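PDB 3O0D: triacylglycerol lipase from Yarrowia lipolytica, which probably hydrolyses triacylglycerols at their ester bonds, as a secreted, glycosylated lipase of the alpha/beta-hydrolase fold. Local coordinates for residues Ile56-Val68 and His126-Ile140. Residues are numbered along the deposited sequence; the frame is centred on the assembly and turned at random. Where two conformers were deposited one is given.
Sequences IEEFHDPRLIFDV and HNGFIQSYNNTYNQI. With NAG (2-acetamido-2-deoxy-beta-D-glucopyranose), chain I; NAG (2-acetamido-2-deoxy-beta-D-glucopyranose), chain H.
Phe66 lays its ring on Gly128 where the first turns of helix 127-150 of an alpha/beta-hydrolase lie against the edge strand 53-60 of the central sheet and the connection leading from it to the neighbouring strand. The contact illustrates how a helix can satisfy a polar chain reversal through its own side chains while burying apolar groups beside it. Phe66 shows the apolar half when traced outward. Its CB rests 3.5 Å from Gly128 O; CD1 lies beside that same oxygen and Ser132 OG, while CG, CD2 and CE2 lie close to Gly128 CA, which sits over one face in a CH-pi contact, 3.9 Å from the ring centroid. CE1 reaches Phe129 CE1, and CZ meets His126 CE1 at 3.8 Å in an offset edge-to-face pair, the His126 edge toward the Phe66 face and the planes 72° apart. With CG opposite its own carbonyl carbon (chi1 -75°), Phe66 swings toward the start of the helix, and helix 91-100 touches it as well.

On the strand itself, Phe59 packs against Thr136 CG2 and Ile140 CD1. The polar half begins with Asp67, whose OD1 receives a straight bond from Gln131 NE2 (166°), while its OD2 takes Leu64 N within the beta turn. Asp61 OD1 closes an Asx turn with Arg63 N, and Arg63 grips the carboxylate in a side-on salt bridge, NE to OD1 and NH2 to OD2. Replacing Asp61 with alanine would probably leave the guanidinium of Arg63 without its mate and the Asx turn without its acceptor. Val68 O accepts from both Asp61 N and Gln139 NE2, which approach from opposite faces of the carbonyl plane, the glutamine nitrogen at 3.2 Å.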
ATOM      1  N   ILE A  56      14.531  10.990   7.281  1.00 12.66           N
ATOM      2  CA  ILE A  56      14.713  10.917   8.759  1.00 14.77           C
ATOM      3  C   ILE A  56      15.526   9.645   9.077  1.00 15.54           C
ATOM      4  O   ILE A  56      16.591   9.717   9.765  1.00 16.42           O
ATOM      5  CB  ILE A  56      13.392  11.008   9.542  1.00 14.47           C
ATOM      6  CG1 ILE A  56      12.751  12.425   9.279  1.00 15.52           C
ATOM      7  CG2 ILE A  56      13.712  10.791  11.105  1.00 15.21           C
ATOM      8  CD1 ILE A  56      13.772  13.617   9.205  1.00 17.81           C
ATOM      9  N   GLU A  57      15.020   8.509   8.611  1.00 15.12           N
ATOM     10  CA  GLU A  57      15.646   7.215   8.995  1.00 16.88           C
ATOM     11  C   GLU A  57      15.270   6.184   7.969  1.00 17.60           C
ATOM     12  O   GLU A  57      14.123   6.137   7.545  1.00 17.34           O
ATOM     13  CB  GLU A  57      15.074   6.752  10.363  1.00 18.40           C
ATOM     14  CG  GLU A  57      15.839   5.566  10.931  1.00 24.88           C
ATOM     15  CD  GLU A  57      15.629   5.349  12.451  1.00 31.79           C
ATOM     16  OE1 GLU A  57      15.454   6.331  13.227  1.00 34.42           O
ATOM     17  OE2 GLU A  57      15.722   4.166  12.848  1.00 39.13           O
ATOM     18  N   GLU A  58      16.218   5.274   7.677  1.00 17.21           N
ATOM     19  CA  GLU A  58      15.874   4.088   6.884  1.00 19.32           C
ATOM     20  C   GLU A  58      15.751   2.896   7.879  1.00 20.40           C
ATOM     21  O   GLU A  58      16.294   2.932   9.009  1.00 20.75           O
ATOM     22  CB  GLU A  58      17.016   3.750   5.965  1.00 20.79           C
ATOM     23  CG  GLU A  58      17.459   4.742   4.972  1.00 24.40           C
ATOM     24  CD  GLU A  58      18.479   4.113   4.012  1.00 34.46           C
ATOM     25  OE1 GLU A  58      18.895   4.808   3.069  1.00 39.31           O
ATOM     26  OE2 GLU A  58      18.895   2.924   4.216  1.00 38.03           O
ATOM     27  N   PHE A  59      15.035   1.858   7.484  1.00 16.86           N
ATOM     28  CA  PHE A  59      15.053   0.624   8.252  1.00 18.36           C
ATOM     29  C   PHE A  59      15.149  -0.590   7.271  1.00 19.15           C
ATOM     30  O   PHE A  59      14.687  -0.524   6.113  1.00 17.70           O
ATOM     31  CB  PHE A  59      13.813   0.543   9.151  1.00 17.49           C
ATOM     32  CG  PHE A  59      12.464   0.695   8.415  1.00 19.46           C
ATOM     33  CD1 PHE A  59      11.697  -0.409   8.011  1.00 16.20           C
ATOM     34  CD2 PHE A  59      11.943   1.996   8.168  1.00 17.09           C
ATOM     35  CE1 PHE A  59      10.434  -0.265   7.354  1.00 16.56           C
ATOM     36  CE2 PHE A  59      10.705   2.136   7.455  1.00 15.08           C
ATOM     37  CZ  PHE A  59       9.959   1.039   7.100  1.00 13.98           C
ATOM     38  N   HIS A  60      15.733  -1.721   7.724  1.00 19.23           N
ATOM     39  CA  HIS A  60      15.880  -2.848   6.808  1.00 19.14           C
ATOM     40  C   HIS A  60      15.993  -4.071   7.743  1.00 18.36           C
ATOM     41  O   HIS A  60      16.838  -4.026   8.656  1.00 19.18           O
ATOM     42  CB  HIS A  60      17.125  -2.621   5.946  1.00 19.76           C
ATOM     43  CG  HIS A  60      17.725  -3.882   5.398  1.00 28.36           C
ATOM     44  ND1 HIS A  60      17.400  -4.409   4.160  1.00 33.99           N
ATOM     45  CD2 HIS A  60      18.658  -4.721   5.931  1.00 29.09           C
ATOM     46  CE1 HIS A  60      18.062  -5.551   3.982  1.00 31.06           C
ATOM     47  NE2 HIS A  60      18.839  -5.750   5.036  1.00 33.15           N
ATOM     48  N   ASP A  61      15.130  -5.062   7.563  1.00 18.51           N
ATOM     49  CA  ASP A  61      15.289  -6.346   8.302  1.00 19.06           C
ATOM     50  C   ASP A  61      15.137  -7.486   7.279  1.00 20.02           C
ATOM     51  O   ASP A  61      14.131  -7.635   6.635  1.00 17.85           O
ATOM     52  CB  ASP A  61      14.280  -6.409   9.451  1.00 17.93           C
ATOM     53  CG  ASP A  61      14.559  -7.552  10.432  1.00 25.83           C
ATOM     54  OD1 ASP A  61      15.334  -8.455  10.051  1.00 24.73           O
ATOM     55  OD2 ASP A  61      13.953  -7.544  11.497  1.00 24.68           O
ATOM     56  N   PRO A  62      16.193  -8.345   7.135  1.00 22.21           N
ATOM     57  CA  PRO A  62      16.085  -9.432   6.181  1.00 21.89           C
ATOM     58  C   PRO A  62      15.816 -10.792   6.838  1.00 24.09           C
ATOM     59  O   PRO A  62      15.875 -11.817   6.170  1.00 22.32           O
ATOM     60  CB  PRO A  62      17.495  -9.445   5.561  1.00 22.10           C
ATOM     61  CG  PRO A  62      18.450  -9.091   6.715  1.00 24.56           C
ATOM     62  CD  PRO A  62      17.578  -8.105   7.585  1.00 22.88           C
ATOM     63  N   ARG A  63      15.468 -10.811   8.113  1.00 22.44           N
ATOM     64  CA  ARG A  63      15.502 -12.103   8.868  1.00 24.94           C
ATOM     65  C   ARG A  63      14.479 -13.142   8.451  1.00 25.12           C
ATOM     66  O   ARG A  63      14.798 -14.369   8.416  1.00 25.75           O
ATOM     67  CB  ARG A  63      15.625 -11.846  10.412  1.00 23.69           C
ATOM     68  CG  ARG A  63      17.074 -11.414  10.691  1.00 26.88           C
ATOM     69  CD  ARG A  63      17.258 -10.950  12.143  1.00 36.14           C
ATOM     70  NE  ARG A  63      16.480  -9.739  12.449  1.00 42.86           N
ATOM     71  CZ  ARG A  63      16.517  -9.123  13.628  1.00 47.21           C
ATOM     72  NH1 ARG A  63      17.292  -9.599  14.608  1.00 47.07           N
ATOM     73  NH2 ARG A  63      15.777  -8.045  13.840  1.00 50.16           N
ATOM     74  N   LEU A  64      13.262 -12.694   8.102  1.00 21.71           N
ATOM     75  CA  LEU A  64      12.118 -13.558   7.807  1.00 20.86           C
ATOM     76  C   LEU A  64      11.571 -13.116   6.480  1.00 20.61           C
ATOM     77  O   LEU A  64      11.814 -11.928   6.083  1.00 19.74           O
ATOM     78  CB  LEU A  64      11.044 -13.400   8.856  1.00 21.87           C
ATOM     79  CG  LEU A  64      11.579 -13.751  10.253  1.00 25.45           C
ATOM     80  CD1 LEU A  64      10.569 -13.362  11.354  1.00 24.40           C
ATOM     81  CD2 LEU A  64      11.931 -15.274  10.305  1.00 27.55           C
ATOM     82  N   ILE A  65      10.869 -14.053   5.838  1.00 18.63           N
ATOM     83  CA  ILE A  65      10.370 -13.865   4.472  1.00 21.23           C
ATOM     84  C   ILE A  65       9.367 -12.716   4.409  1.00 21.16           C
ATOM     85  O   ILE A  65       9.269 -12.047   3.395  1.00 20.98           O
ATOM     86  CB  ILE A  65       9.766 -15.172   3.880  1.00 21.10           C
ATOM     87  CG1 ILE A  65       9.346 -14.924   2.458  1.00 23.97           C
ATOM     88  CG2 ILE A  65       8.560 -15.670   4.665  1.00 19.73           C
ATOM     89  CD1 ILE A  65      10.568 -14.706   1.545  1.00 22.93           C
ATOM     90  N   PHE A  66       8.680 -12.460   5.509  1.00 20.73           N
ATOM     91  CA  PHE A  66       7.730 -11.289   5.505  1.00 19.93           C
ATOM     92  C   PHE A  66       8.225 -10.022   6.174  1.00 19.45           C
ATOM     93  O   PHE A  66       7.404  -9.094   6.464  1.00 20.32           O
ATOM     94  CB  PHE A  66       6.435 -11.740   6.100  1.00 20.92           C
ATOM     95  CG  PHE A  66       5.634 -12.598   5.175  1.00 23.89           C
ATOM     96  CD1 PHE A  66       4.869 -12.029   4.154  1.00 25.67           C
ATOM     97  CD2 PHE A  66       5.611 -13.979   5.336  1.00 25.87           C
ATOM     98  CE1 PHE A  66       4.142 -12.803   3.319  1.00 28.39           C
ATOM     99  CE2 PHE A  66       4.851 -14.776   4.497  1.00 20.63           C
ATOM    100  CZ  PHE A  66       4.153 -14.233   3.480  1.00 29.41           C
ATOM    101  N   ASP A  67       9.504  -9.918   6.380  1.00 16.96           N
ATOM    102  CA  ASP A  67      10.087  -8.725   6.972  1.00 18.91           C
ATOM    103  C   ASP A  67      10.187  -7.587   5.923  1.00 17.17           C
ATOM    104  O   ASP A  67      10.090  -7.827   4.703  1.00 15.72           O
ATOM    105  CB  ASP A  67      11.447  -8.995   7.512  1.00 19.60           C
ATOM    106  CG  ASP A  67      11.401  -9.648   8.920  1.00 22.67           C
ATOM    107  OD1 ASP A  67      10.317  -9.729   9.555  1.00 21.41           O
ATOM    108  OD2 ASP A  67      12.498 -10.001   9.368  1.00 23.33           O
ATOM    109  N   VAL A  68      10.383  -6.375   6.444  1.00 15.90           N
ATOM    110  CA  VAL A  68      10.221  -5.174   5.642  1.00 15.11           C
ATOM    111  C   VAL A  68      11.436  -4.271   5.695  1.00 12.47           C
ATOM    112  O   VAL A  68      12.293  -4.325   6.631  1.00 13.37           O
ATOM    113  CB  VAL A  68       8.907  -4.400   6.040  1.00 11.88           C
ATOM    114  CG1 VAL A  68       7.654  -5.166   5.767  1.00 13.98           C
ATOM    115  CG2 VAL A  68       9.028  -3.954   7.491  1.00 14.09           C
ATOM    116  N   HIS A 126      -4.048 -12.375   7.386  1.00 21.28           N
ATOM    117  CA  HIS A 126      -2.976 -13.323   7.083  1.00 21.68           C
ATOM    118  C   HIS A 126      -1.799 -13.156   8.037  1.00 21.87           C
ATOM    119  O   HIS A 126      -1.268 -12.049   8.313  1.00 19.58           O
ATOM    120  CB  HIS A 126      -2.614 -12.924   5.643  1.00 23.31           C
ATOM    121  CG  HIS A 126      -1.578 -13.758   4.921  1.00 25.03           C
ATOM    122  ND1 HIS A 126      -0.225 -13.545   5.070  1.00 27.42           N
ATOM    123  CD2 HIS A 126      -1.705 -14.541   3.809  1.00 26.88           C
ATOM    124  CE1 HIS A 126       0.441 -14.287   4.181  1.00 29.22           C
ATOM    125  NE2 HIS A 126      -0.441 -14.878   3.384  1.00 23.70           N
ATOM    126  N   ASN A 127      -1.362 -14.263   8.622  1.00 22.16           N
ATOM    127  CA  ASN A 127      -0.354 -14.165   9.660  1.00 23.05           C
ATOM    128  C   ASN A 127       0.984 -13.621   9.168  1.00 21.03           C
ATOM    129  O   ASN A 127       1.776 -13.019   9.909  1.00 22.79           O
ATOM    130  CB  ASN A 127      -0.141 -15.579  10.251  1.00 25.75           C
ATOM    131  CG  ASN A 127       0.847 -15.582  11.391  1.00 33.06           C
ATOM    132  N   GLY A 128       1.275 -13.831   7.907  1.00 18.14           N
ATOM    133  CA  GLY A 128       2.438 -13.260   7.316  1.00 19.12           C
ATOM    134  C   GLY A 128       2.355 -11.706   7.255  1.00 18.51           C
ATOM    135  O   GLY A 128       3.335 -11.062   7.480  1.00 18.54           O
ATOM    136  N   PHE A 129       1.197 -11.204   6.841  1.00 17.11           N
ATOM    137  CA  PHE A 129       1.013  -9.704   6.661  1.00 16.71           C
ATOM    138  C   PHE A 129       1.026  -9.063   8.025  1.00 18.19           C
ATOM    139  O   PHE A 129       1.541  -7.950   8.167  1.00 16.91           O
ATOM    140  CB  PHE A 129      -0.298  -9.394   5.942  1.00 15.92           C
ATOM    141  CG  PHE A 129      -0.308  -9.927   4.506  1.00 16.29           C
ATOM    142  CD1 PHE A 129       0.874  -9.977   3.782  1.00 18.52           C
ATOM    143  CD2 PHE A 129      -1.476 -10.387   3.938  1.00 20.40           C
ATOM    144  CE1 PHE A 129       0.880 -10.510   2.530  1.00 18.90           C
ATOM    145  CE2 PHE A 129      -1.451 -10.933   2.617  1.00 23.62           C
ATOM    146  CZ  PHE A 129      -0.257 -10.964   1.961  1.00 19.79           C
ATOM    147  N   ILE A 130       0.520  -9.770   9.052  1.00 18.21           N
ATOM    148  CA  ILE A 130       0.684  -9.226  10.416  1.00 19.85           C
ATOM    149  C   ILE A 130       2.106  -9.133  10.777  1.00 19.74           C
ATOM    150  O   ILE A 130       2.535  -8.161  11.430  1.00 18.88           O
ATOM    151  CB  ILE A 130      -0.064 -10.065  11.509  1.00 19.40           C
ATOM    152  CG1 ILE A 130      -1.537 -10.085  11.148  1.00 25.32           C
ATOM    153  CG2 ILE A 130       0.279  -9.513  12.965  1.00 27.69           C
ATOM    154  CD1 ILE A 130      -2.456 -10.574  12.263  1.00 30.56           C
ATOM    155  N   GLN A 131       2.926 -10.132  10.406  1.00 18.36           N
ATOM    156  CA  GLN A 131       4.328  -9.994  10.634  1.00 17.58           C
ATOM    157  C   GLN A 131       4.996  -8.781   9.910  1.00 16.89           C
ATOM    158  O   GLN A 131       5.931  -8.146  10.429  1.00 18.85           O
ATOM    159  CB  GLN A 131       5.075 -11.282  10.231  1.00 17.87           C
ATOM    160  CG  GLN A 131       6.605 -11.214  10.342  1.00 21.49           C
ATOM    161  CD  GLN A 131       7.119 -10.858  11.735  1.00 26.19           C
ATOM    162  OE1 GLN A 131       6.425 -11.063  12.735  1.00 30.63           O
ATOM    163  NE2 GLN A 131       8.326 -10.306  11.800  1.00 24.20           N
ATOM    164  N   SER A 132       4.587  -8.525   8.680  1.00 17.37           N
ATOM    165  CA  SER A 132       5.134  -7.401   7.931  0.50 16.13           C
ATOM    166  C   SER A 132       4.804  -6.073   8.659  1.00 16.24           C
ATOM    167  O   SER A 132       5.657  -5.206   8.775  1.00 16.26           O
ATOM    168  CB  SER A 132       4.513  -7.388   6.541  0.50 17.42           C
ATOM    169  OG  SER A 132       4.623  -8.687   5.958  0.50 14.92           O
ATOM    170  N   TYR A 133       3.559  -6.011   9.103  1.00 16.23           N
ATOM    171  CA  TYR A 133       3.044  -4.813   9.900  1.00 16.64           C
ATOM    172  C   TYR A 133       3.874  -4.754  11.204  1.00 17.76           C
ATOM    173  O   TYR A 133       4.437  -3.751  11.563  1.00 16.35           O
ATOM    174  CB  TYR A 133       1.561  -4.889  10.203  1.00 15.46           C
ATOM    175  CG  TYR A 133       1.340  -3.943  11.370  1.00 16.79           C
ATOM    176  CD1 TYR A 133       1.322  -2.590  11.160  1.00 16.72           C
ATOM    177  CD2 TYR A 133       1.082  -4.447  12.669  1.00 15.14           C
ATOM    178  CE1 TYR A 133       1.164  -1.663  12.270  1.00 16.56           C
ATOM    179  CE2 TYR A 133       0.921  -3.548  13.751  1.00 20.21           C
ATOM    180  CZ  TYR A 133       0.949  -2.196  13.546  1.00 20.20           C
ATOM    181  OH  TYR A 133       0.764  -1.327  14.619  1.00 16.90           O
ATOM    182  N   ASN A 134       4.020  -5.883  11.887  1.00 15.89           N
ATOM    183  CA  ASN A 134       4.771  -5.814  13.119  1.00 18.02           C
ATOM    184  C   ASN A 134       6.165  -5.442  12.980  1.00 16.31           C
ATOM    185  O   ASN A 134       6.722  -4.749  13.832  1.00 17.81           O
ATOM    186  CB  ASN A 134       4.636  -7.189  13.870  1.00 18.26           C
ATOM    187  CG  ASN A 134       3.882  -7.084  15.129  1.00 24.63           C
ATOM    188  OD1 ASN A 134       2.770  -6.558  15.204  1.00 23.99           O
ATOM    189  ND2 ASN A 134       4.492  -7.698  16.176  1.00 25.64           N
ATOM    190  N   ASN A 135       6.803  -5.972  11.943  1.00 16.95           N
ATOM    191  CA  ASN A 135       8.152  -5.708  11.677  1.00 16.36           C
ATOM    192  C   ASN A 135       8.341  -4.233  11.306  1.00 15.97           C
ATOM    193  O   ASN A 135       9.363  -3.651  11.569  1.00 17.29           O
ATOM    194  CB  ASN A 135       8.710  -6.684  10.575  1.00 16.23           C
ATOM    195  CG  ASN A 135      10.155  -6.642  10.476  1.00 14.41           C
ATOM    196  OD1 ASN A 135      10.940  -6.855  11.512  1.00 20.72           O
ATOM    197  ND2 ASN A 135      10.646  -6.439   9.296  1.00 12.75           N
ATOM    198  N   THR A 136       7.355  -3.654  10.678  1.00 15.12           N
ATOM    199  CA  THR A 136       7.458  -2.178  10.426  1.00 13.38           C
ATOM    200  C   THR A 136       7.382  -1.399  11.794  1.00 14.31           C
ATOM    201  O   THR A 136       8.266  -0.612  12.080  1.00 15.98           O
ATOM    202  CB  THR A 136       6.320  -1.658   9.543  1.00 14.39           C
ATOM    203  OG1 THR A 136       6.149  -2.465   8.398  1.00 14.38           O
ATOM    204  CG2 THR A 136       6.650  -0.170   9.054  1.00 15.48           C
ATOM    205  N   TYR A 137       6.410  -1.747  12.603  1.00 15.99           N
ATOM    206  CA  TYR A 137       6.190  -1.070  13.899  1.00 17.67           C
ATOM    207  C   TYR A 137       7.460  -1.177  14.780  1.00 17.87           C
ATOM    208  O   TYR A 137       8.008  -0.184  15.332  1.00 17.51           O
ATOM    209  CB  TYR A 137       4.953  -1.624  14.561  1.00 18.02           C
ATOM    210  CG  TYR A 137       4.617  -0.845  15.818  1.00 21.24           C
ATOM    211  CD1 TYR A 137       3.730   0.230  15.789  1.00 23.73           C
ATOM    212  CD2 TYR A 137       5.265  -1.142  16.990  1.00 26.02           C
ATOM    213  CE1 TYR A 137       3.478   0.983  16.943  1.00 29.58           C
ATOM    214  CE2 TYR A 137       5.040  -0.395  18.143  1.00 30.25           C
ATOM    215  CZ  TYR A 137       4.138   0.660  18.105  1.00 33.14           C
ATOM    216  OH  TYR A 137       3.911   1.359  19.283  1.00 33.82           O
ATOM    217  N   ASN A 138       7.989  -2.413  14.877  1.00 18.38           N
ATOM    218  CA  ASN A 138       9.124  -2.590  15.741  1.00 19.80           C
ATOM    219  C   ASN A 138      10.350  -1.932  15.293  1.00 19.83           C
ATOM    220  O   ASN A 138      11.220  -1.668  16.127  1.00 21.55           O
ATOM    221  CB  ASN A 138       9.386  -4.092  16.011  1.00 22.33           C
ATOM    222  CG  ASN A 138       8.261  -4.757  16.777  1.00 22.23           C
ATOM    223  OD1 ASN A 138       8.063  -5.967  16.635  1.00 29.67           O
ATOM    224  ND2 ASN A 138       7.538  -4.026  17.591  1.00 20.00           N
ATOM    225  N   GLN A 139      10.495  -1.610  13.954  1.00 14.99           N
ATOM    226  CA  GLN A 139      11.674  -0.928  13.486  1.00 15.61           C
ATOM    227  C   GLN A 139      11.583   0.610  13.465  1.00 17.01           C
ATOM    228  O   GLN A 139      12.584   1.294  13.542  1.00 19.65           O
ATOM    229  CB  GLN A 139      12.026  -1.365  12.047  1.00 16.15           C
ATOM    230  CG  GLN A 139      12.533  -2.880  11.926  1.00 15.95           C
ATOM    231  CD  GLN A 139      12.946  -3.179  10.527  1.00 15.12           C
ATOM    232  OE1 GLN A 139      14.054  -2.846  10.093  1.00 18.04           O
ATOM    233  NE2 GLN A 139      12.044  -3.761   9.789  1.00 17.57           N
ATOM    234  N   ILE A 140      10.376   1.090  13.306  1.00 17.46           N
ATOM    235  CA  ILE A 140      10.188   2.540  13.020  1.00 18.44           C
ATOM    236  C   ILE A 140       9.131   3.254  13.855  1.00 18.23           C
ATOM    237  O   ILE A 140       9.091   4.498  13.868  1.00 18.77           O
ATOM    238  CB  ILE A 140       9.939   2.804  11.514  1.00 18.71           C
ATOM    239  CG1 ILE A 140      10.418   4.208  11.107  1.00 18.48           C
ATOM    240  CG2 ILE A 140       8.510   2.543  11.146  1.00 17.50           C
ATOM    241  CD1 ILE A 140      11.851   4.459  11.242  1.00 18.72           C
TER
HETATM  242  C1  NAG I 303       3.929  -7.673  17.514  1.00 26.31           C
HETATM  243  C2  NAG I 303       3.646  -9.062  18.074  1.00 29.33           C
HETATM  244  C3  NAG I 303       3.405  -8.908  19.572  1.00 32.08           C
HETATM  245  C4  NAG I 303       4.475  -8.104  20.310  1.00 31.92           C
HETATM  246  C5  NAG I 303       4.725  -6.771  19.605  1.00 34.54           C
HETATM  247  C6  NAG I 303       5.973  -6.013  20.036  1.00 36.19           C
HETATM  248  C7  NAG I 303       2.627 -10.650  16.548  1.00 29.86           C
HETATM  249  C8  NAG I 303       1.417 -11.279  15.976  1.00 32.81           C
HETATM  250  N2  NAG I 303       2.489  -9.681  17.476  1.00 32.51           N
HETATM  251  O3  NAG I 303       3.220 -10.194  20.191  1.00 33.41           O
HETATM  252  O4  NAG I 303       3.922  -7.853  21.596  1.00 36.39           O
HETATM  253  O5  NAG I 303       4.950  -7.004  18.214  1.00 31.15           O
HETATM  254  O6  NAG I 303       5.737  -4.661  19.708  1.00 34.41           O
HETATM  255  O7  NAG I 303       3.723 -11.020  16.169  1.00 34.10           O
HETATM  256  C1  NAG H 302       0.580   3.654  19.232  1.00 21.83           C
HETATM  257  C2  NAG H 302       0.869   4.810  18.247  1.00 21.69           C
HETATM  258  C3  NAG H 302       0.821   6.119  19.025  1.00 21.35           C
HETATM  259  C4  NAG H 302      -0.509   6.265  19.771  1.00 24.28           C
HETATM  260  C5  NAG H 302      -0.609   5.076  20.695  1.00 26.07           C
HETATM  261  C6  NAG H 302      -1.775   5.070  21.703  1.00 25.71           C
HETATM  262  C7  NAG H 302       2.367   4.282  16.370  1.00 26.30           C
HETATM  263  C8  NAG H 302       3.770   4.277  15.836  1.00 22.95           C
HETATM  264  N2  NAG H 302       2.191   4.721  17.621  1.00 24.59           N
HETATM  265  O3  NAG H 302       1.017   7.197  18.090  1.00 25.53           O
HETATM  266  O4  NAG H 302      -0.451   7.433  20.595  1.00 25.60           O
HETATM  267  O5  NAG H 302      -0.647   3.900  19.858  1.00 24.70           O
HETATM  268  O6  NAG H 302      -2.919   5.438  21.020  1.00 29.51           O
HETATM  269  O7  NAG H 302       1.434   3.873  15.701  1.00 24.29           O